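Local coordinates for phosphogluconate dehydrogenase NAD-binding putative C-terminal domain-containing protein (Sinorhizobium meliloti, PDB 4EZB) that is of unknown function but is probably an oxidoreductase, possibly related to phosphogluconate dehydrogenases, at residues Asp89-Thr100 with Ala115-Val123. Residues are numbered along the deposited sequence; the frame is centred on the assembly and turned at random.
Sequences DVVLSLVVGAAT and AVFIDLNSV
Where the two parallel strands end, the side chain of Asn-121 takes over the pairing: its OD1 accepts the backbone N-H of Val-95 at 2.7 Å, almost straight (178° at the hydrogen) and in the carbonyl plane. With CG beside its own backbone N (chi1 -59°), the amide is carried across to the other chain, and its ND2 turns to Ser-93 OG in a weak bond of 3.3 Å. An amide suits this place because it accepts at one end and donates at the other; a leucine here would probably leave the Val-95 N-H without its acceptor and Ser-93 OG without this donor. Asp-119 holds the turn in place: its OD2 receives the N-H of Asn-121 at 3.1 Å from above the carboxylate plane, an Asx turn, and also forms a salt bridge with Lys-128. A water bound by Ser-93 OG, Asp-119 OD1 and Thr-100 O ties the small polar group of one strand to the acid of the other and to the start of helix 100-107. Before this polar end, backbone bonds join 90-93 to 116-119, the shortest from Ile-118 N to Val-91 O at 2.7 Å. On one face Ile-118, its CG1 swung beside the backbone N (chi1 -50°), sets CD1 against Val-90 CG1 (3.8 Å) and Leu-92 CD2 (3.9 Å), apolar branched residues suited to a buried face; Val-90 and Ile-118 also touch Leu-174 of helix 167-175. On the other, the Phe-117 ring stands off the sheet and leans toward the strand ends, CD1 meeting Val-91 CG1 and CZ meeting Ser-93 CB (3.6 Å), and the small Ser-93 lets the ring tip come this close; Val-103 and Ile-135 pack round the ring. Strand 90-93, helix 100-107 and strand 116-119 form a beta-alpha-beta crossover, the unit from which Rossmann-type folds are built, consistent with a dinucleotide-binding domain.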
ATOM      1  N   ASP A  89     -35.970   2.192 -24.838  1.00 47.51           N
ATOM      2  CA  ASP A  89     -36.048   1.250 -23.715  1.00 50.91           C
ATOM      3  C   ASP A  89     -34.888   1.477 -22.748  1.00 51.35           C
ATOM      4  O   ASP A  89     -35.036   1.303 -21.537  1.00 58.06           O
ATOM      5  CB  ASP A  89     -35.989  -0.204 -24.197  1.00 53.29           C
ATOM      6  CG  ASP A  89     -36.986  -0.494 -25.300  1.00 62.63           C
ATOM      7  OD1 ASP A  89     -38.211  -0.554 -25.014  1.00 61.34           O
ATOM      8  OD2 ASP A  89     -36.530  -0.646 -26.458  1.00 66.76           O
ATOM      9  N   VAL A  90     -33.733   1.840 -23.299  1.00 48.26           N
ATOM     10  CA  VAL A  90     -32.526   2.067 -22.526  1.00 47.16           C
ATOM     11  C   VAL A  90     -31.877   3.369 -22.955  1.00 47.20           C
ATOM     12  O   VAL A  90     -31.524   3.540 -24.114  1.00 48.71           O
ATOM     13  CB  VAL A  90     -31.526   0.930 -22.743  1.00 45.76           C
ATOM     14  CG1 VAL A  90     -30.256   1.200 -21.965  1.00 43.38           C
ATOM     15  CG2 VAL A  90     -32.150  -0.414 -22.336  1.00 46.13           C
ATOM     16  N   VAL A  91     -31.718   4.275 -22.006  1.00 42.17           N
ATOM     17  CA  VAL A  91     -31.010   5.506 -22.232  1.00 39.85           C
ATOM     18  C   VAL A  91     -29.615   5.466 -21.585  1.00 39.18           C
ATOM     19  O   VAL A  91     -29.489   5.214 -20.366  1.00 40.98           O
ATOM     20  CB  VAL A  91     -31.832   6.698 -21.697  1.00 39.10           C
ATOM     21  CG1 VAL A  91     -31.123   8.019 -22.000  1.00 36.09           C
ATOM     22  CG2 VAL A  91     -33.230   6.690 -22.316  1.00 37.57           C
ATOM     23  N   LEU A  92     -28.578   5.688 -22.398  1.00 34.17           N
ATOM     24  CA  LEU A  92     -27.189   5.711 -21.931  1.00 31.61           C
ATOM     25  C   LEU A  92     -26.694   7.175 -21.770  1.00 32.33           C
ATOM     26  O   LEU A  92     -26.654   7.942 -22.740  1.00 31.88           O
ATOM     27  CB  LEU A  92     -26.275   4.956 -22.894  1.00 30.99           C
ATOM     28  CG  LEU A  92     -26.521   3.452 -23.159  1.00 35.16           C
ATOM     29  CD1 LEU A  92     -25.335   2.828 -23.887  1.00 37.05           C
ATOM     30  CD2 LEU A  92     -26.789   2.643 -21.893  1.00 37.52           C
ATOM     31  N   SER A  93     -26.316   7.558 -20.557  1.00 32.71           N
ATOM     32  CA  SER A  93     -25.863   8.943 -20.314  1.00 32.79           C
ATOM     33  C   SER A  93     -24.347   9.000 -20.311  1.00 32.20           C
ATOM     34  O   SER A  93     -23.723   8.533 -19.391  1.00 33.54           O
ATOM     35  CB  SER A  93     -26.405   9.482 -18.985  1.00 34.00           C
ATOM     36  OG  SER A  93     -26.133  10.880 -18.862  1.00 36.44           O
ATOM     37  N   LEU A  94     -23.762   9.556 -21.360  1.00 36.34           N
ATOM     38  CA  LEU A  94     -22.305   9.741 -21.426  1.00 41.44           C
ATOM     39  C   LEU A  94     -22.080  11.213 -21.745  1.00 45.12           C
ATOM     40  O   LEU A  94     -22.168  11.638 -22.896  1.00 46.66           O
ATOM     41  CB  LEU A  94     -21.687   8.874 -22.511  1.00 44.28           C
ATOM     42  CG  LEU A  94     -21.560   7.370 -22.266  1.00 48.11           C
ATOM     43  CD1 LEU A  94     -21.817   6.577 -23.550  1.00 48.15           C
ATOM     44  CD2 LEU A  94     -20.169   7.065 -21.700  1.00 49.17           C
ATOM     45  N   VAL A  95     -21.862  12.002 -20.706  1.00 44.93           N
ATOM     46  CA  VAL A  95     -21.726  13.446 -20.855  1.00 43.32           C
ATOM     47  C   VAL A  95     -20.526  13.862 -20.018  1.00 48.50           C
ATOM     48  O   VAL A  95     -19.895  13.009 -19.357  1.00 50.14           O
ATOM     49  CB  VAL A  95     -23.018  14.206 -20.454  1.00 41.33           C
ATOM     50  CG1 VAL A  95     -24.123  13.956 -21.470  1.00 43.38           C
ATOM     51  CG2 VAL A  95     -23.488  13.848 -19.044  1.00 37.94           C
ATOM     52  N   VAL A  96     -20.181  15.148 -20.035  1.00 48.29           N
ATOM     53  CA  VAL A  96     -19.086  15.579 -19.184  1.00 48.78           C
ATOM     54  C   VAL A  96     -19.552  15.417 -17.748  1.00 51.02           C
ATOM     55  O   VAL A  96     -20.709  15.725 -17.417  1.00 55.30           O
ATOM     56  CB  VAL A  96     -18.634  17.028 -19.456  1.00 51.73           C
ATOM     57  CG1 VAL A  96     -17.949  17.125 -20.822  1.00 51.04           C
ATOM     58  CG2 VAL A  96     -19.805  18.006 -19.334  1.00 50.54           C
ATOM     59  N   GLY A  97     -18.654  14.906 -16.915  1.00 49.65           N
ATOM     60  CA  GLY A  97     -18.916  14.711 -15.505  1.00 49.77           C
ATOM     61  C   GLY A  97     -19.782  15.802 -14.908  1.00 51.15           C
ATOM     62  O   GLY A  97     -20.805  15.501 -14.277  1.00 51.38           O
ATOM     63  N   ALA A  98     -19.392  17.060 -15.139  1.00 47.76           N
ATOM     64  CA  ALA A  98     -20.076  18.207 -14.556  1.00 49.18           C
ATOM     65  C   ALA A  98     -21.559  18.217 -14.894  1.00 50.62           C
ATOM     66  O   ALA A  98     -22.362  18.631 -14.074  1.00 55.03           O
ATOM     67  CB  ALA A  98     -19.428  19.516 -15.004  1.00 48.23           C
ATOM     68  N   ALA A  99     -21.919  17.750 -16.091  1.00 48.16           N
ATOM     69  CA  ALA A  99     -23.305  17.837 -16.556  1.00 49.25           C
ATOM     70  C   ALA A  99     -24.236  16.709 -16.069  1.00 48.18           C
ATOM     71  O   ALA A  99     -25.438  16.746 -16.339  1.00 50.99           O
ATOM     72  CB  ALA A  99     -23.349  17.958 -18.077  1.00 49.11           C
ATOM     73  N   THR A 100     -23.691  15.731 -15.346  1.00 45.63           N
ATOM     74  CA  THR A 100     -24.443  14.530 -14.937  1.00 45.79           C
ATOM     75  C   THR A 100     -25.898  14.772 -14.443  1.00 44.42           C
ATOM     76  O   THR A 100     -26.859  14.231 -14.999  1.00 42.64           O
ATOM     77  CB  THR A 100     -23.635  13.680 -13.923  1.00 45.38           C
ATOM     78  OG1 THR A 100     -22.430  13.222 -14.545  1.00 47.42           O
ATOM     79  CG2 THR A 100     -24.412  12.446 -13.487  1.00 45.36           C
ATOM     80  N   ALA A 115     -38.847   2.348 -19.144  1.00 53.26           N
ATOM     81  CA  ALA A 115     -37.494   2.664 -19.598  1.00 51.21           C
ATOM     82  C   ALA A 115     -36.463   2.660 -18.464  1.00 47.61           C
ATOM     83  O   ALA A 115     -36.781   2.976 -17.325  1.00 48.28           O
ATOM     84  CB  ALA A 115     -37.481   4.001 -20.308  1.00 50.71           C
ATOM     85  N   VAL A 116     -35.230   2.299 -18.805  1.00 43.00           N
ATOM     86  CA  VAL A 116     -34.116   2.350 -17.866  1.00 41.45           C
ATOM     87  C   VAL A 116     -33.094   3.412 -18.325  1.00 38.43           C
ATOM     88  O   VAL A 116     -32.651   3.389 -19.463  1.00 39.63           O
ATOM     89  CB  VAL A 116     -33.446   0.962 -17.723  1.00 41.63           C
ATOM     90  CG1 VAL A 116     -32.327   1.019 -16.696  1.00 40.91           C
ATOM     91  CG2 VAL A 116     -34.466  -0.102 -17.320  1.00 39.57           C
ATOM     92  N   PHE A 117     -32.791   4.367 -17.450  1.00 35.38           N
ATOM     93  CA  PHE A 117     -31.724   5.352 -17.640  1.00 32.76           C
ATOM     94  C   PHE A 117     -30.486   4.764 -16.973  1.00 30.82           C
ATOM     95  O   PHE A 117     -30.515   4.485 -15.757  1.00 31.66           O
ATOM     96  CB  PHE A 117     -32.144   6.627 -16.914  1.00 34.42           C
ATOM     97  CG  PHE A 117     -31.235   7.813 -17.138  1.00 32.53           C
ATOM     98  CD1 PHE A 117     -31.457   8.684 -18.206  1.00 31.34           C
ATOM     99  CD2 PHE A 117     -30.200   8.086 -16.247  1.00 31.18           C
ATOM    100  CE1 PHE A 117     -30.647   9.810 -18.395  1.00 31.40           C
ATOM    101  CE2 PHE A 117     -29.387   9.197 -16.417  1.00 29.99           C
ATOM    102  CZ  PHE A 117     -29.612  10.065 -17.500  1.00 30.41           C
ATOM    103  N   ILE A 118     -29.429   4.514 -17.751  1.00 28.93           N
ATOM    104  CA  ILE A 118     -28.187   4.023 -17.192  1.00 28.10           C
ATOM    105  C   ILE A 118     -27.175   5.155 -17.206  1.00 28.89           C
ATOM    106  O   ILE A 118     -26.834   5.710 -18.256  1.00 30.90           O
ATOM    107  CB  ILE A 118     -27.600   2.799 -17.957  1.00 30.16           C
ATOM    108  CG1 ILE A 118     -28.637   1.697 -18.167  1.00 30.22           C
ATOM    109  CG2 ILE A 118     -26.395   2.232 -17.213  1.00 31.40           C
ATOM    110  CD1 ILE A 118     -28.085   0.507 -18.937  1.00 31.70           C
ATOM    111  N   ASP A 119     -26.704   5.528 -16.032  1.00 29.94           N
ATOM    112  CA  ASP A 119     -25.788   6.643 -15.948  1.00 31.54           C
ATOM    113  C   ASP A 119     -24.392   6.090 -16.056  1.00 31.61           C
ATOM    114  O   ASP A 119     -23.958   5.384 -15.167  1.00 33.37           O
ATOM    115  CB  ASP A 119     -25.958   7.376 -14.627  1.00 34.87           C
ATOM    116  CG  ASP A 119     -25.154   8.658 -14.581  1.00 39.29           C
ATOM    117  OD1 ASP A 119     -25.796   9.748 -14.645  1.00 40.96           O
ATOM    118  OD2 ASP A 119     -23.888   8.575 -14.510  1.00 37.02           O
ATOM    119  N   LEU A 120     -23.683   6.406 -17.129  1.00 33.59           N
ATOM    120  CA  LEU A 120     -22.327   5.869 -17.284  1.00 36.77           C
ATOM    121  C   LEU A 120     -21.211   6.878 -17.048  1.00 37.93           C
ATOM    122  O   LEU A 120     -20.055   6.622 -17.422  1.00 38.40           O
ATOM    123  CB  LEU A 120     -22.143   5.252 -18.679  1.00 38.03           C
ATOM    124  CG  LEU A 120     -23.167   4.206 -19.047  1.00 37.14           C
ATOM    125  CD1 LEU A 120     -23.087   3.933 -20.548  1.00 36.55           C
ATOM    126  CD2 LEU A 120     -22.937   2.954 -18.209  1.00 36.39           C
ATOM    127  N   ASN A 121     -21.532   8.011 -16.455  1.00 37.24           N
ATOM    128  CA  ASN A 121     -20.566   9.069 -16.219  1.00 38.21           C
ATOM    129  C   ASN A 121     -19.496   8.834 -15.156  1.00 40.89           C
ATOM    130  O   ASN A 121     -19.714   8.100 -14.230  1.00 40.19           O
ATOM    131  CB  ASN A 121     -21.302  10.354 -15.975  1.00 38.15           C
ATOM    132  CG  ASN A 121     -22.180  10.717 -17.128  1.00 41.93           C
ATOM    133  OD1 ASN A 121     -21.715  10.859 -18.233  1.00 43.48           O
ATOM    134  ND2 ASN A 121     -23.453  10.809 -16.889  1.00 39.96           N
ATOM    135  N   SER A 122     -18.327   9.449 -15.308  1.00 42.74           N
ATOM    136  CA  SER A 122     -17.215   9.226 -14.365  1.00 45.82           C
ATOM    137  C   SER A 122     -17.369  10.041 -13.091  1.00 47.28           C
ATOM    138  O   SER A 122     -16.553  10.916 -12.819  1.00 54.67           O
ATOM    139  CB  SER A 122     -15.867   9.564 -15.003  1.00 49.67           C
ATOM    140  OG  SER A 122     -15.935   9.432 -16.404  1.00 49.43           O
ATOM    141  N   VAL A 123     -18.404   9.753 -12.310  1.00 42.39           N
ATOM    142  CA  VAL A 123     -18.668  10.477 -11.072  1.00 40.91           C
ATOM    143  C   VAL A 123     -18.781   9.503  -9.896  1.00 41.51           C
ATOM    144  O   VAL A 123     -18.887   8.296 -10.105  1.00 40.61           O
ATOM    145  CB  VAL A 123     -19.900  11.411 -11.212  1.00 39.70           C
ATOM    146  CG1 VAL A 123     -19.614  12.534 -12.206  1.00 35.07           C
ATOM    147  CG2 VAL A 123     -21.158  10.639 -11.636  1.00 41.16           C
TER
HETATM  148  O   HOH W   1     -26.918  11.745 -16.312  1.00 47.81           O
HETATM  149  O   HOH W   2     -18.425  11.636 -17.157  1.00 51.00           O